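PDB 5Y6T: endo-1,4-beta-mannanase from Eisenia fetida, which probably hydrolyses internal beta-1,4-mannosidic linkages of mannan chains, as an endo-acting glycoside hydrolase of family GH5. Local coordinates for residues L280-N284 against S285-L289; G227-S230 against E231-T235; Q144-V147 against P148-A152; V87-D90 against A91-M95; G357-I360 against D361-Q365. All blocks are in the same frame, centred on the assembly; numbering follows the deposited sequence.

Contact 1 (L280-N284 against S285-L289)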
loop_
_atom_site.group_PDB
_atom_site.type_symbol
_atom_site.label_atom_id
_atom_site.label_comp_id
_atom_site.label_asym_id
_atom_site.label_seq_id
_atom_site.Cartn_x
_atom_site.Cartn_y
_atom_site.Cartn_z
ATOM N N LEU A 280 5.270 4.320 -15.332
ATOM C CA LEU A 280 5.870 5.610 -15.677
ATOM C C LEU A 280 6.153 5.815 -17.176
ATOM O O LEU A 280 6.459 6.941 -17.590
ATOM C CB LEU A 280 7.135 5.802 -14.881
ATOM C CG LEU A 280 6.967 6.126 -13.401
ATOM C CD1 LEU A 280 8.302 6.091 -12.699
ATOM C CD2 LEU A 280 6.317 7.500 -13.189
ATOM N N LEU A 281 5.867 4.796 -17.988
ATOM C CA LEU A 281 6.061 4.852 -19.453
ATOM C C LEU A 281 4.824 4.744 -20.278
ATOM O O LEU A 281 4.831 5.069 -21.489
ATOM C CB LEU A 281 7.054 3.774 -19.890
ATOM C CG LEU A 281 8.552 4.126 -19.754
ATOM C CD1 LEU A 281 8.980 4.354 -18.336
ATOM C CD2 LEU A 281 9.391 3.044 -20.429
ATOM N N VAL A 282 3.734 4.205 -19.693
ATOM C CA VAL A 282 2.472 4.038 -20.397
ATOM C C VAL A 282 1.397 4.761 -19.616
ATOM O O VAL A 282 1.493 4.882 -18.370
ATOM C CB VAL A 282 2.090 2.574 -20.597
ATOM C CG1 VAL A 282 3.197 1.804 -21.325
ATOM C CG2 VAL A 282 1.730 1.902 -19.289
ATOM N N PRO A 283 0.379 5.257 -20.304
ATOM C CA PRO A 283 -0.791 5.824 -19.624
ATOM C C PRO A 283 -1.640 4.756 -18.975
ATOM O O PRO A 283 -1.695 3.625 -19.448
ATOM C CB PRO A 283 -1.521 6.560 -20.714
ATOM C CG PRO A 283 -1.136 5.857 -21.963
ATOM C CD PRO A 283 0.227 5.267 -21.778
ATOM N N ASN A 284 -2.217 5.076 -17.830
ATOM C CA ASN A 284 -2.947 4.105 -17.008
ATOM C C ASN A 284 -4.106 3.445 -17.846
ATOM O O ASN A 284 -4.470 2.306 -17.626
ATOM C CB ASN A 284 -3.512 4.771 -15.798
ATOM C CG ASN A 284 -4.246 3.806 -14.924
ATOM O OD1 ASN A 284 -3.752 2.725 -14.648
ATOM N ND2 ASN A 284 -5.429 4.131 -14.580
ATOM N N SER A 285 -4.706 4.201 -18.771
ATOM C CA SER A 285 -5.775 3.599 -19.590
ATOM C C SER A 285 -5.366 2.348 -20.352
ATOM O O SER A 285 -6.202 1.443 -20.548
ATOM C CB SER A 285 -6.372 4.621 -20.541
ATOM O OG SER A 285 -7.248 5.483 -19.845
ATOM N N GLN A 286 -4.099 2.247 -20.756
ATOM C CA GLN A 286 -3.638 1.038 -21.460
ATOM C C GLN A 286 -3.698 -0.208 -20.630
ATOM O O GLN A 286 -3.732 -1.285 -21.201
ATOM C CB GLN A 286 -2.268 1.261 -22.063
ATOM C CG GLN A 286 -2.362 2.233 -23.237
ATOM C CD GLN A 286 -1.068 2.527 -23.904
ATOM O OE1 GLN A 286 -0.030 1.978 -23.537
ATOM N NE2 GLN A 286 -1.120 3.399 -24.892
ATOM N N TYR A 287 -3.732 -0.088 -19.301
ATOM C CA TYR A 287 -3.900 -1.241 -18.469
ATOM C C TYR A 287 -5.323 -1.802 -18.451
ATOM O O TYR A 287 -5.552 -2.946 -17.955
ATOM C CB TYR A 287 -3.446 -0.984 -17.026
ATOM C CG TYR A 287 -1.999 -0.652 -16.860
ATOM C CD1 TYR A 287 -1.038 -1.501 -17.380
ATOM C CD2 TYR A 287 -1.599 0.454 -16.162
ATOM C CE1 TYR A 287 0.330 -1.213 -17.226
ATOM C CE2 TYR A 287 -0.261 0.737 -15.959
ATOM C CZ TYR A 287 0.690 -0.094 -16.484
ATOM O OH TYR A 287 2.043 0.234 -16.284
ATOM N N ASN A 288 -6.278 -1.014 -18.936
ATOM C CA ASN A 288 -7.705 -1.369 -19.015
ATOM C C ASN A 288 -8.261 -1.980 -17.687
ATOM O O ASN A 288 -8.751 -3.145 -17.627
ATOM C CB ASN A 288 -7.979 -2.343 -20.166
ATOM C CG ASN A 288 -9.455 -2.383 -20.462
ATOM O OD1 ASN A 288 -10.162 -1.425 -20.160
ATOM N ND2 ASN A 288 -9.930 -3.531 -20.890
ATOM N N LEU A 289 -8.033 -1.238 -16.609
ATOM C CA LEU A 289 -8.426 -1.651 -15.259
ATOM C C LEU A 289 -9.820 -1.214 -14.916
ATOM O O LEU A 289 -10.287 -0.174 -15.400
ATOM C CB LEU A 289 -7.415 -1.072 -14.218
ATOM C CG LEU A 289 -5.975 -1.500 -14.449
ATOM C CD1 LEU A 289 -4.986 -0.699 -13.603
ATOM C CD2 LEU A 289 -5.760 -2.974 -14.265
#

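Contact 2 (G227-S230 against E231-T235)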
loop_
_atom_site.group_PDB
_atom_site.type_symbol
_atom_site.label_atom_id
_atom_site.label_comp_id
_atom_site.label_asym_id
_atom_site.label_seq_id
_atom_site.Cartn_x
_atom_site.Cartn_y
_atom_site.Cartn_z
ATOM N N GLY A 227 -0.287 -3.072 -3.094
ATOM C CA GLY A 227 0.814 -2.554 -3.856
ATOM C C GLY A 227 1.630 -3.690 -4.476
ATOM O O GLY A 227 2.443 -4.327 -3.791
ATOM N N SER A 228 1.503 -3.927 -5.786
ATOM C CA SER A 228 2.333 -4.938 -6.436
ATOM C C SER A 228 3.728 -4.360 -6.819
ATOM O O SER A 228 3.876 -3.156 -7.036
ATOM C CB SER A 228 1.712 -5.558 -7.738
ATOM O OG SER A 228 0.649 -6.407 -7.364
ATOM N N TRP A 229 4.707 -5.240 -6.907
ATOM C CA TRP A 229 6.068 -4.790 -7.134
ATOM C C TRP A 229 6.350 -4.280 -8.558
ATOM O O TRP A 229 7.330 -3.589 -8.779
ATOM C CB TRP A 229 7.029 -5.899 -6.758
ATOM C CG TRP A 229 7.727 -6.612 -7.905
ATOM C CD1 TRP A 229 9.087 -6.537 -8.166
ATOM C CD2 TRP A 229 7.180 -7.554 -8.854
ATOM N NE1 TRP A 229 9.382 -7.375 -9.208
ATOM C CE2 TRP A 229 8.254 -8.028 -9.634
ATOM C CE3 TRP A 229 5.902 -8.089 -9.104
ATOM C CZ2 TRP A 229 8.072 -8.946 -10.675
ATOM C CZ3 TRP A 229 5.731 -8.985 -10.135
ATOM C CH2 TRP A 229 6.823 -9.429 -10.912
ATOM N N SER A 230 5.464 -4.576 -9.483
ATOM C CA SER A 230 5.553 -4.116 -10.894
ATOM C C SER A 230 4.127 -4.289 -11.487
ATOM O O SER A 230 3.224 -4.816 -10.812
ATOM C CB SER A 230 6.566 -4.975 -11.635
ATOM O OG SER A 230 6.037 -6.234 -11.917
ATOM N N GLU A 231 3.930 -3.766 -12.700
ATOM C CA GLU A 231 2.684 -3.880 -13.408
ATOM C C GLU A 231 2.355 -5.331 -13.711
ATOM O O GLU A 231 1.211 -5.618 -14.049
ATOM C CB GLU A 231 2.718 -3.078 -14.727
ATOM C CG GLU A 231 3.705 -3.649 -15.778
ATOM C CD GLU A 231 5.147 -3.122 -15.661
ATOM O OE1 GLU A 231 5.554 -2.621 -14.586
ATOM O OE2 GLU A 231 5.878 -3.339 -16.675
ATOM N N ARG A 232 3.361 -6.237 -13.668
ATOM C CA ARG A 232 3.196 -7.574 -14.148
ATOM C C ARG A 232 2.155 -8.393 -13.417
ATOM O O ARG A 232 1.699 -9.418 -13.938
ATOM C CB ARG A 232 4.518 -8.335 -14.095
ATOM C CG ARG A 232 5.656 -7.727 -14.908
ATOM C CD ARG A 232 6.833 -8.674 -14.736
ATOM N NE ARG A 232 8.104 -8.163 -15.248
ATOM C CZ ARG A 232 8.963 -7.354 -14.623
ATOM N NH1 ARG A 232 8.695 -6.776 -13.461
ATOM N NH2 ARG A 232 10.115 -7.061 -15.254
ATOM N N ALA A 233 1.779 -7.981 -12.186
ATOM C CA ALA A 233 0.741 -8.644 -11.440
ATOM C C ALA A 233 -0.585 -7.888 -11.273
ATOM O O ALA A 233 -1.480 -8.369 -10.540
ATOM C CB ALA A 233 1.303 -8.997 -10.070
ATOM N N GLN A 234 -0.731 -6.745 -11.967
ATOM C CA GLN A 234 -1.932 -5.941 -11.839
ATOM C C GLN A 234 -2.465 -5.439 -13.153
ATOM O O GLN A 234 -3.046 -4.376 -13.222
ATOM C CB GLN A 234 -1.707 -4.824 -10.837
ATOM C CG GLN A 234 -1.935 -5.313 -9.424
ATOM C CD GLN A 234 -2.017 -4.254 -8.330
ATOM O OE1 GLN A 234 -2.583 -3.217 -8.542
ATOM N NE2 GLN A 234 -1.556 -4.605 -7.101
ATOM N N THR A 235 -2.237 -6.211 -14.223
ATOM C CA THR A 235 -2.921 -5.879 -15.491
ATOM C C THR A 235 -3.092 -7.209 -16.255
ATOM O O THR A 235 -2.160 -8.012 -16.216
ATOM C CB THR A 235 -2.254 -4.768 -16.345
ATOM O OG1 THR A 235 -3.039 -4.484 -17.497
ATOM C CG2 THR A 235 -0.827 -5.103 -16.825
#

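Contact 3 (Q144-V147 against P148-A152)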
loop_
_atom_site.group_PDB
_atom_site.type_symbol
_atom_site.label_atom_id
_atom_site.label_comp_id
_atom_site.label_asym_id
_atom_site.label_seq_id
_atom_site.Cartn_x
_atom_site.Cartn_y
_atom_site.Cartn_z
ATOM N N GLN A 144 -8.638 -10.725 16.848
ATOM C CA GLN A 144 -7.986 -10.214 18.056
ATOM C C GLN A 144 -7.154 -8.965 17.819
ATOM O O GLN A 144 -6.866 -8.201 18.723
ATOM C CB GLN A 144 -7.081 -11.247 18.739
ATOM C CG GLN A 144 -7.717 -12.541 19.262
ATOM C CD GLN A 144 -9.155 -12.441 19.650
ATOM O OE1 GLN A 144 -10.023 -12.831 18.909
ATOM N NE2 GLN A 144 -9.408 -11.965 20.844
ATOM N N ALA A 145 -6.743 -8.751 16.582
ATOM C CA ALA A 145 -5.887 -7.618 16.269
ATOM C C ALA A 145 -6.557 -6.680 15.235
ATOM O O ALA A 145 -6.844 -5.503 15.554
ATOM C CB ALA A 145 -4.487 -8.100 15.844
ATOM N N LEU A 146 -6.834 -7.199 14.033
ATOM C CA LEU A 146 -7.211 -6.370 12.898
ATOM C C LEU A 146 -8.581 -5.706 13.075
ATOM O O LEU A 146 -8.700 -4.507 12.965
ATOM C CB LEU A 146 -7.166 -7.189 11.623
ATOM C CG LEU A 146 -7.329 -6.477 10.283
ATOM C CD1 LEU A 146 -6.317 -5.348 10.040
ATOM C CD2 LEU A 146 -7.407 -7.457 9.125
ATOM N N VAL A 147 -9.608 -6.522 13.330
ATOM C CA VAL A 147 -10.957 -5.973 13.419
ATOM C C VAL A 147 -11.068 -4.941 14.512
ATOM O O VAL A 147 -11.564 -3.841 14.243
ATOM C CB VAL A 147 -12.032 -7.085 13.516
ATOM C CG1 VAL A 147 -13.386 -6.526 14.032
ATOM C CG2 VAL A 147 -12.195 -7.825 12.153
ATOM N N PRO A 148 -10.594 -5.222 15.715
ATOM C CA PRO A 148 -10.689 -4.181 16.750
ATOM C C PRO A 148 -9.966 -2.860 16.426
ATOM O O PRO A 148 -10.532 -1.777 16.656
ATOM C CB PRO A 148 -10.043 -4.836 17.961
ATOM C CG PRO A 148 -10.351 -6.305 17.745
ATOM C CD PRO A 148 -10.070 -6.495 16.272
ATOM N N MET A 149 -8.760 -2.980 15.848
ATOM C CA MET A 149 -8.015 -1.820 15.398
ATOM C C MET A 149 -8.748 -1.012 14.312
ATOM O O MET A 149 -8.878 0.203 14.377
ATOM C CB MET A 149 -6.607 -2.237 14.962
ATOM C CG MET A 149 -5.817 -1.117 14.388
ATOM S SD MET A 149 -4.112 -1.616 14.150
ATOM C CE MET A 149 -4.327 -3.012 13.100
ATOM N N VAL A 150 -9.191 -1.720 13.293
ATOM C CA VAL A 150 -9.831 -1.100 12.152
ATOM C C VAL A 150 -11.107 -0.380 12.641
ATOM O O VAL A 150 -11.384 0.706 12.231
ATOM C CB VAL A 150 -10.101 -2.128 11.083
ATOM C CG1 VAL A 150 -11.069 -1.550 10.050
ATOM C CG2 VAL A 150 -8.798 -2.568 10.404
ATOM N N SER A 151 -11.884 -1.078 13.446
ATOM C CA SER A 151 -13.150 -0.489 13.974
ATOM C C SER A 151 -12.896 0.784 14.788
ATOM O O SER A 151 -13.529 1.798 14.672
ATOM C CB SER A 151 -13.860 -1.565 14.860
ATOM O OG SER A 151 -15.070 -0.991 15.413
ATOM N N ALA A 152 -11.926 0.723 15.688
ATOM C CA ALA A 152 -11.649 1.830 16.553
ATOM C C ALA A 152 -11.184 3.021 15.711
ATOM O O ALA A 152 -11.396 4.141 16.138
ATOM C CB ALA A 152 -10.558 1.456 17.557
#

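Contact 4 (V87-D90 against A91-M95)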
loop_
_atom_site.group_PDB
_atom_site.type_symbol
_atom_site.label_atom_id
_atom_site.label_comp_id
_atom_site.label_asym_id
_atom_site.label_seq_id
_atom_site.Cartn_x
_atom_site.Cartn_y
_atom_site.Cartn_z
ATOM N N VAL A 87 -3.004 -12.740 19.851
ATOM C CA VAL A 87 -3.710 -12.293 21.044
ATOM C C VAL A 87 -3.954 -10.806 21.068
ATOM O O VAL A 87 -4.776 -10.340 21.862
ATOM C CB VAL A 87 -3.037 -12.737 22.375
ATOM C CG1 VAL A 87 -3.070 -14.237 22.492
ATOM C CG2 VAL A 87 -1.624 -12.143 22.530
ATOM N N GLY A 88 -3.363 -10.082 20.127
ATOM C CA GLY A 88 -3.565 -8.641 20.063
ATOM C C GLY A 88 -2.657 -8.024 19.060
ATOM O O GLY A 88 -1.857 -8.724 18.429
ATOM N N THR A 89 -2.815 -6.715 18.863
ATOM C CA THR A 89 -1.965 -5.996 17.903
ATOM C C THR A 89 -0.514 -5.959 18.345
ATOM O O THR A 89 0.391 -5.770 17.530
ATOM C CB THR A 89 -2.450 -4.529 17.757
ATOM O OG1 THR A 89 -2.578 -3.849 19.067
ATOM C CG2 THR A 89 -3.775 -4.487 17.123
ATOM N N ASP A 90 -0.326 -5.918 19.665
ATOM C CA ASP A 90 0.998 -5.775 20.256
ATOM C C ASP A 90 0.904 -6.115 21.727
ATOM O O ASP A 90 -0.206 -6.120 22.270
ATOM C CB ASP A 90 1.586 -4.388 20.073
ATOM C CG ASP A 90 0.764 -3.314 20.758
ATOM O OD1 ASP A 90 -0.370 -3.068 20.277
ATOM O OD2 ASP A 90 1.259 -2.680 21.799
ATOM N N ALA A 91 2.048 -6.417 22.346
ATOM C CA ALA A 91 2.054 -6.829 23.781
ATOM C C ALA A 91 1.459 -5.831 24.731
ATOM O O ALA A 91 0.917 -6.235 25.740
ATOM C CB ALA A 91 3.459 -7.211 24.286
ATOM N N GLN A 92 1.585 -4.528 24.457
ATOM C CA GLN A 92 1.156 -3.518 25.362
ATOM C C GLN A 92 -0.179 -2.886 24.964
ATOM O O GLN A 92 -0.619 -1.915 25.592
ATOM C CB GLN A 92 2.238 -2.443 25.487
ATOM C CG GLN A 92 3.487 -2.944 26.166
ATOM C CD GLN A 92 4.671 -2.017 26.052
ATOM O OE1 GLN A 92 5.794 -2.475 25.967
ATOM N NE2 GLN A 92 4.437 -0.729 26.171
ATOM N N ASN A 93 -0.777 -3.398 23.887
ATOM C CA ASN A 93 -1.999 -2.869 23.295
ATOM C C ASN A 93 -1.886 -1.341 23.085
ATOM O O ASN A 93 -2.866 -0.585 23.263
ATOM C CB ASN A 93 -3.223 -3.257 24.132
ATOM C CG ASN A 93 -4.539 -2.953 23.432
ATOM O OD1 ASN A 93 -4.648 -3.092 22.193
ATOM N ND2 ASN A 93 -5.522 -2.450 24.199
ATOM N N THR A 94 -0.729 -0.887 22.594
ATOM C CA THR A 94 -0.648 0.545 22.186
ATOM C C THR A 94 -0.842 0.860 20.693
ATOM O O THR A 94 -1.000 2.030 20.328
ATOM C CB THR A 94 0.624 1.238 22.640
ATOM O OG1 THR A 94 1.744 0.887 21.840
ATOM C CG2 THR A 94 0.866 0.947 24.171
ATOM N N MET A 95 -0.832 -0.155 19.861
ATOM C CA MET A 95 -0.842 0.106 18.430
ATOM C C MET A 95 -1.973 1.016 18.022
ATOM O O MET A 95 -1.814 1.934 17.248
ATOM C CB MET A 95 -0.846 -1.183 17.626
ATOM C CG MET A 95 -0.716 -0.909 16.123
ATOM S SD MET A 95 -0.625 -2.404 15.191
ATOM C CE MET A 95 1.072 -2.901 15.641
HETATM O O HOH W 1 -4.090 -1.862 19.794
HETATM O O HOH W 2 -4.636 -5.710 20.827
#

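Contact 5 (G357-I360 against D361-Q365)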
loop_
_atom_site.group_PDB
_atom_site.type_symbol
_atom_site.label_atom_id
_atom_site.label_comp_id
_atom_site.label_asym_id
_atom_site.label_seq_id
_atom_site.Cartn_x
_atom_site.Cartn_y
_atom_site.Cartn_z
ATOM N N GLY A 357 -5.293 14.554 -13.173
ATOM C CA GLY A 357 -5.364 13.841 -11.875
ATOM C C GLY A 357 -6.294 14.379 -10.807
ATOM O O GLY A 357 -6.627 13.663 -9.889
ATOM N N GLY A 358 -6.715 15.647 -10.931
ATOM C CA GLY A 358 -7.654 16.255 -9.995
ATOM C C GLY A 358 -6.952 17.060 -8.882
ATOM O O GLY A 358 -5.836 17.574 -9.045
ATOM N N ARG A 359 -7.616 17.179 -7.764
ATOM C CA ARG A 359 -7.221 18.104 -6.715
ATOM C C ARG A 359 -6.047 17.540 -5.908
ATOM O O ARG A 359 -6.094 16.431 -5.469
ATOM C CB ARG A 359 -8.398 18.357 -5.788
ATOM C CG ARG A 359 -8.082 19.249 -4.622
ATOM C CD ARG A 359 -9.366 19.706 -3.917
ATOM N NE ARG A 359 -9.104 20.748 -2.917
ATOM C CZ ARG A 359 -10.032 21.494 -2.304
ATOM N NH1 ARG A 359 -11.325 21.371 -2.585
ATOM N NH2 ARG A 359 -9.657 22.414 -1.425
ATOM N N ILE A 360 -5.003 18.323 -5.735
ATOM C CA ILE A 360 -3.837 18.064 -4.900
ATOM C C ILE A 360 -3.988 18.722 -3.536
ATOM O O ILE A 360 -3.759 18.046 -2.515
ATOM C CB ILE A 360 -2.526 18.577 -5.578
ATOM C CG1 ILE A 360 -2.319 17.869 -6.922
ATOM C CG2 ILE A 360 -1.334 18.467 -4.633
ATOM C CD1 ILE A 360 -1.824 16.442 -6.821
ATOM N N ASP A 361 -4.415 20.009 -3.482
ATOM C CA ASP A 361 -4.412 20.728 -2.192
ATOM C C ASP A 361 -5.719 20.398 -1.474
ATOM O O ASP A 361 -6.687 21.170 -1.487
ATOM C CB ASP A 361 -4.298 22.269 -2.344
ATOM C CG ASP A 361 -2.997 22.713 -3.043
ATOM O OD1 ASP A 361 -2.025 21.921 -3.242
ATOM O OD2 ASP A 361 -2.931 23.877 -3.441
ATOM N N ILE A 362 -5.751 19.241 -0.862
ATOM C CA ILE A 362 -6.941 18.733 -0.224
ATOM C C ILE A 362 -7.104 19.364 1.151
ATOM O O ILE A 362 -6.115 19.682 1.834
ATOM C CB ILE A 362 -6.801 17.206 -0.139
ATOM C CG1 ILE A 362 -6.888 16.617 -1.538
ATOM C CG2 ILE A 362 -7.880 16.597 0.745
ATOM C CD1 ILE A 362 -6.318 15.225 -1.621
ATOM N N ILE A 363 -8.369 19.492 1.565
ATOM C CA ILE A 363 -8.728 20.020 2.893
ATOM C C ILE A 363 -9.676 19.005 3.492
ATOM O O ILE A 363 -10.710 18.666 2.929
ATOM C CB ILE A 363 -9.382 21.401 2.793
ATOM C CG1 ILE A 363 -8.372 22.399 2.242
ATOM C CG2 ILE A 363 -9.796 21.882 4.160
ATOM C CD1 ILE A 363 -7.285 22.836 3.184
ATOM N N LEU A 364 -9.231 18.407 4.569
ATOM C CA LEU A 364 -9.969 17.376 5.216
ATOM C C LEU A 364 -11.148 17.817 6.064
ATOM O O LEU A 364 -12.025 17.019 6.267
ATOM C CB LEU A 364 -9.033 16.487 6.048
ATOM C CG LEU A 364 -8.025 15.802 5.113
ATOM C CD1 LEU A 364 -7.222 14.893 5.992
ATOM C CD2 LEU A 364 -8.665 14.948 4.037
ATOM N N GLN A 365 -11.180 19.063 6.500
ATOM C CA GLN A 365 -12.352 19.611 7.221
ATOM C C GLN A 365 -13.651 19.454 6.432
ATOM O O GLN A 365 -13.809 20.021 5.345
ATOM C CB GLN A 365 -12.146 21.095 7.610
ATOM C CG GLN A 365 -12.560 22.121 6.549
ATOM C CD GLN A 365 -12.514 23.561 7.043
ATOM O OE1 GLN A 365 -13.379 23.991 7.818
ATOM N NE2 GLN A 365 -11.516 24.314 6.588
#

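Contact 1 (L280-N284 against S285-L289)
Tyr-287 and Val-282 meet where the phenol end of the ring reaches the valine: CG2 of Val-282 lies 3.6 Å from CZ of Tyr-287, the two side chains running roughly perpendicular. With CG1 of Val-282 anti to the carbonyl carbon (chi1 -56°), CG2 is left between the backbone N and the carbonyl carbon and is the methyl that reaches the ring. Farther round the same ring, OD1 of Asn-284 comes in at the edge, in plane, 3.5 Å from CD2 of Tyr-287. The amide and ring planes are steeply inclined to each other. Gln-286, extended beyond CG, passes obliquely alongside the proline ring, its CD 3.7 Å from CD of Pro-283.

Beneath these side chains the backbone winds through successive i-to-i+3 turns, a compact example of how a barrel loop can order itself without becoming a regular helix. Gln-286 N donates to Pro-283 O at 3.1 Å, and Tyr-287 N donates to Asn-284 O at 3.0 Å. The loop joins strands 262-266 and 293-297 of the (beta/alpha)8 barrel expected of GH5 enzymes.

A second shell fixes the polar ends. Asn-284 OD1 is bonded by Asn-293 ND2, which orients the amide, while Tyr-287 OH is tied to Ser-277 O and the Tyr-287 side chain touches Met-265 and Tyr-320.

Contact 2 (G227-S230 against E231-T235)
The indole of Trp-229 is met obliquely by Arg-232, whose NH1 lies 3.6 Å from Trp-229 CZ2, and the guanidinium plane is only 19° from that of the ring. Over one face of the indole sits Ser-230 OG, 3.2 Å above the plane and displaced from the ring centre, while Ala-233 CB approaches the edge more loosely. At the guanidinium edge sits the same serine oxygen: Arg-232 NH1 donates to Ser-230 OG at 3.1 Å.

A second donor converges on this atom, because Arg-232 N also bonds Ser-230 OG, at 3.2 Å, which makes an ST turn leading into the 3-10 segment 231-233. With OG between its own backbone N and carbonyl carbon (chi1 75°), the hydroxyl is placed within reach of both donors. Glu-231 N, passed over by the turn, is buried without a partner.

Nearer the strand, Gln-234 NE2 donates to Ser-228 OG at 2.9 Å. Ser-228 OG is also hydrogen-bonded to Glu-169 OE2, and Gln-264 N holds the glutamine's OE1. The whole turn thus leaves the end of strand 223-228 and folds down beside strand 262-266, where Gln-234 packs on Tyr-263 and Met-265, while Trp-195 meets the indole.

Contact 3 (Q144-V147 against P148-A152)
Val-150 N donates to Leu-146 O at 2.8 Å, the shortest hydrogen bond of this stretch and nearly straight, with an N-H...O angle of 167°. The side chains of the same pair follow suit: Leu-146 and Val-150 run alongside each other in the same direction, with CD1 of Leu-146 3.7 Å from CG2 of Val-150. With its CG opposite the backbone N (chi1 -171°), the leucine carries CD1 alongside the valine, and Ile-215 of helix 201-218 packs against both.

One residue on, Ser-151 N bonds Val-147 O at 2.9 Å, so the i-to-i+4 ladder of helix 135-152 is regular here. One residue back, Met-149 N reaches Ala-145 O at a longer 3.2 Å. Before that the ladder breaks: Pro-148 has no N-H to offer Gln-144 O, and its ring carbon CG lies 4.1 Å from that oxygen. The turn at 144-146 is widened to the pi type. Packing beside the proline is tight, CD of Pro-148 lying 3.4 Å from CB of Val-147.

Met-149 touches Leu-99 of helix 95-108. The chemistry is that of a proline kink: one N-H...O hydrogen bond is forfeited and the helix bends, yet the bonds directly after it resume, and the apolar side chains serve two neighbours, Leu-146 and Val-150 on helix 201-218 and Met-149 on helix 95-108.

Contact 4 (V87-D90 against A91-M95)
Asp-90 and Asn-93 are the ends of a type I beta turn, closed by Asn-93 N donating to Asp-90 O at 3.2 Å, just after the chain leaves strand 86-88. The aspartate then turns its carboxylate back into the curve it opens. Its CG stands between the backbone N and the carbonyl carbon (chi1 63°), which sets both oxygens before the amides that follow. OD2 of Asp-90 receives Thr-94 N at 2.8 Å on its syn lone pair, and a weak bond from Gln-92 N. OD1 of Asp-90 takes Met-95 N at 3.0 Å from above the carboxylate plane, and from within the first segment the Thr-89 hydroxyl, OG1, donates to it at 2.6 Å. Asn-40 N adds an outside donor to OD2. A leucine in place of Asp-90 would probably leave the amides of Thr-94 and Met-95 without their carboxylate acceptors and the Thr-89 hydroxyl without the acceptor it donates to.

Two waters extend the network: one bridges Thr-89 OG1 and Asn-93 OD1, the other Thr-89 N and the same OD1. On the apolar side, SD of Met-95 lies 3.8 Å from CB of Thr-89.

The turn delivers the chain into helix 95-108, where Thr-94 OG1 meets Asp-98. Thr-89 packs against helix 135-152, and the Met-95 side chain touches Val-70 and His-71 of strand 65-72.

Contact 5 (G357-I360 against D361-Q365)
Ile-360 and Ile-362 flank an inverse gamma turn centred on Asp-361, in which Ile-362 N makes a weak, bent bond to Ile-360 O at 2.9 Å. The turn follows the short strand 358-359 and leads the chain toward the last modelled residues, an example of a tight bend braced by a side chain. That side chain is Arg-359. In the conformer described, one of two modelled, its NE donates to the carbonyl O of Asp-361 at 2.8 Å, with an N-H...O angle of 155°, and NH2 of Arg-359 adds a weak bond to the same oxygen. The carbonyl oxygen lies at the guanidinium edge, in its plane, whereas the donor stands above the carbonyl plane. With CG anti to the backbone N (chi1 177°) and the chain extended on to NE, the side chain runs along the turn, leaving NH1 to form a salt bridge with Glu-20.

Asp-361 directs its OD1 to Gly-350 N. Ile-362 is buried against strands 14-17 and 20-28, touching Leu-17, Val-22 and Met-24. An alanine at Ile-362 would lack CG1, CG2 and CD1, which would probably open a gap against those strands and leave the turn less firmly seated. Ile-363 also touches the arginine, its CG1 3.9 Å from NH2 of Arg-359.

How the contacts relate
All five contacts are local and in series, so none nests within or crosses another. From the N terminus, contact 4 closes the turn into helix 95-108, contact 3 bends helix 135-152, contact 2 shapes the loop after strand 223-228, contact 1 orders the loop before strand 293-297, and contact 5 turns the chain after strand 358-359. Two pairs of contacts touch each other. Contacts 4 and 3 meet with Met-149 SD 3.7 Å from Met-95 SD; contacts 2 and 1 are linked by a probable hydrogen bond, Tyr-287 O to Thr-235 OG1 at 3.0 Å. These pairs occupy opposite sides of the chain's centre. Contact 5 touches none; contact 1 is nearest, about 10 Å between closest atoms.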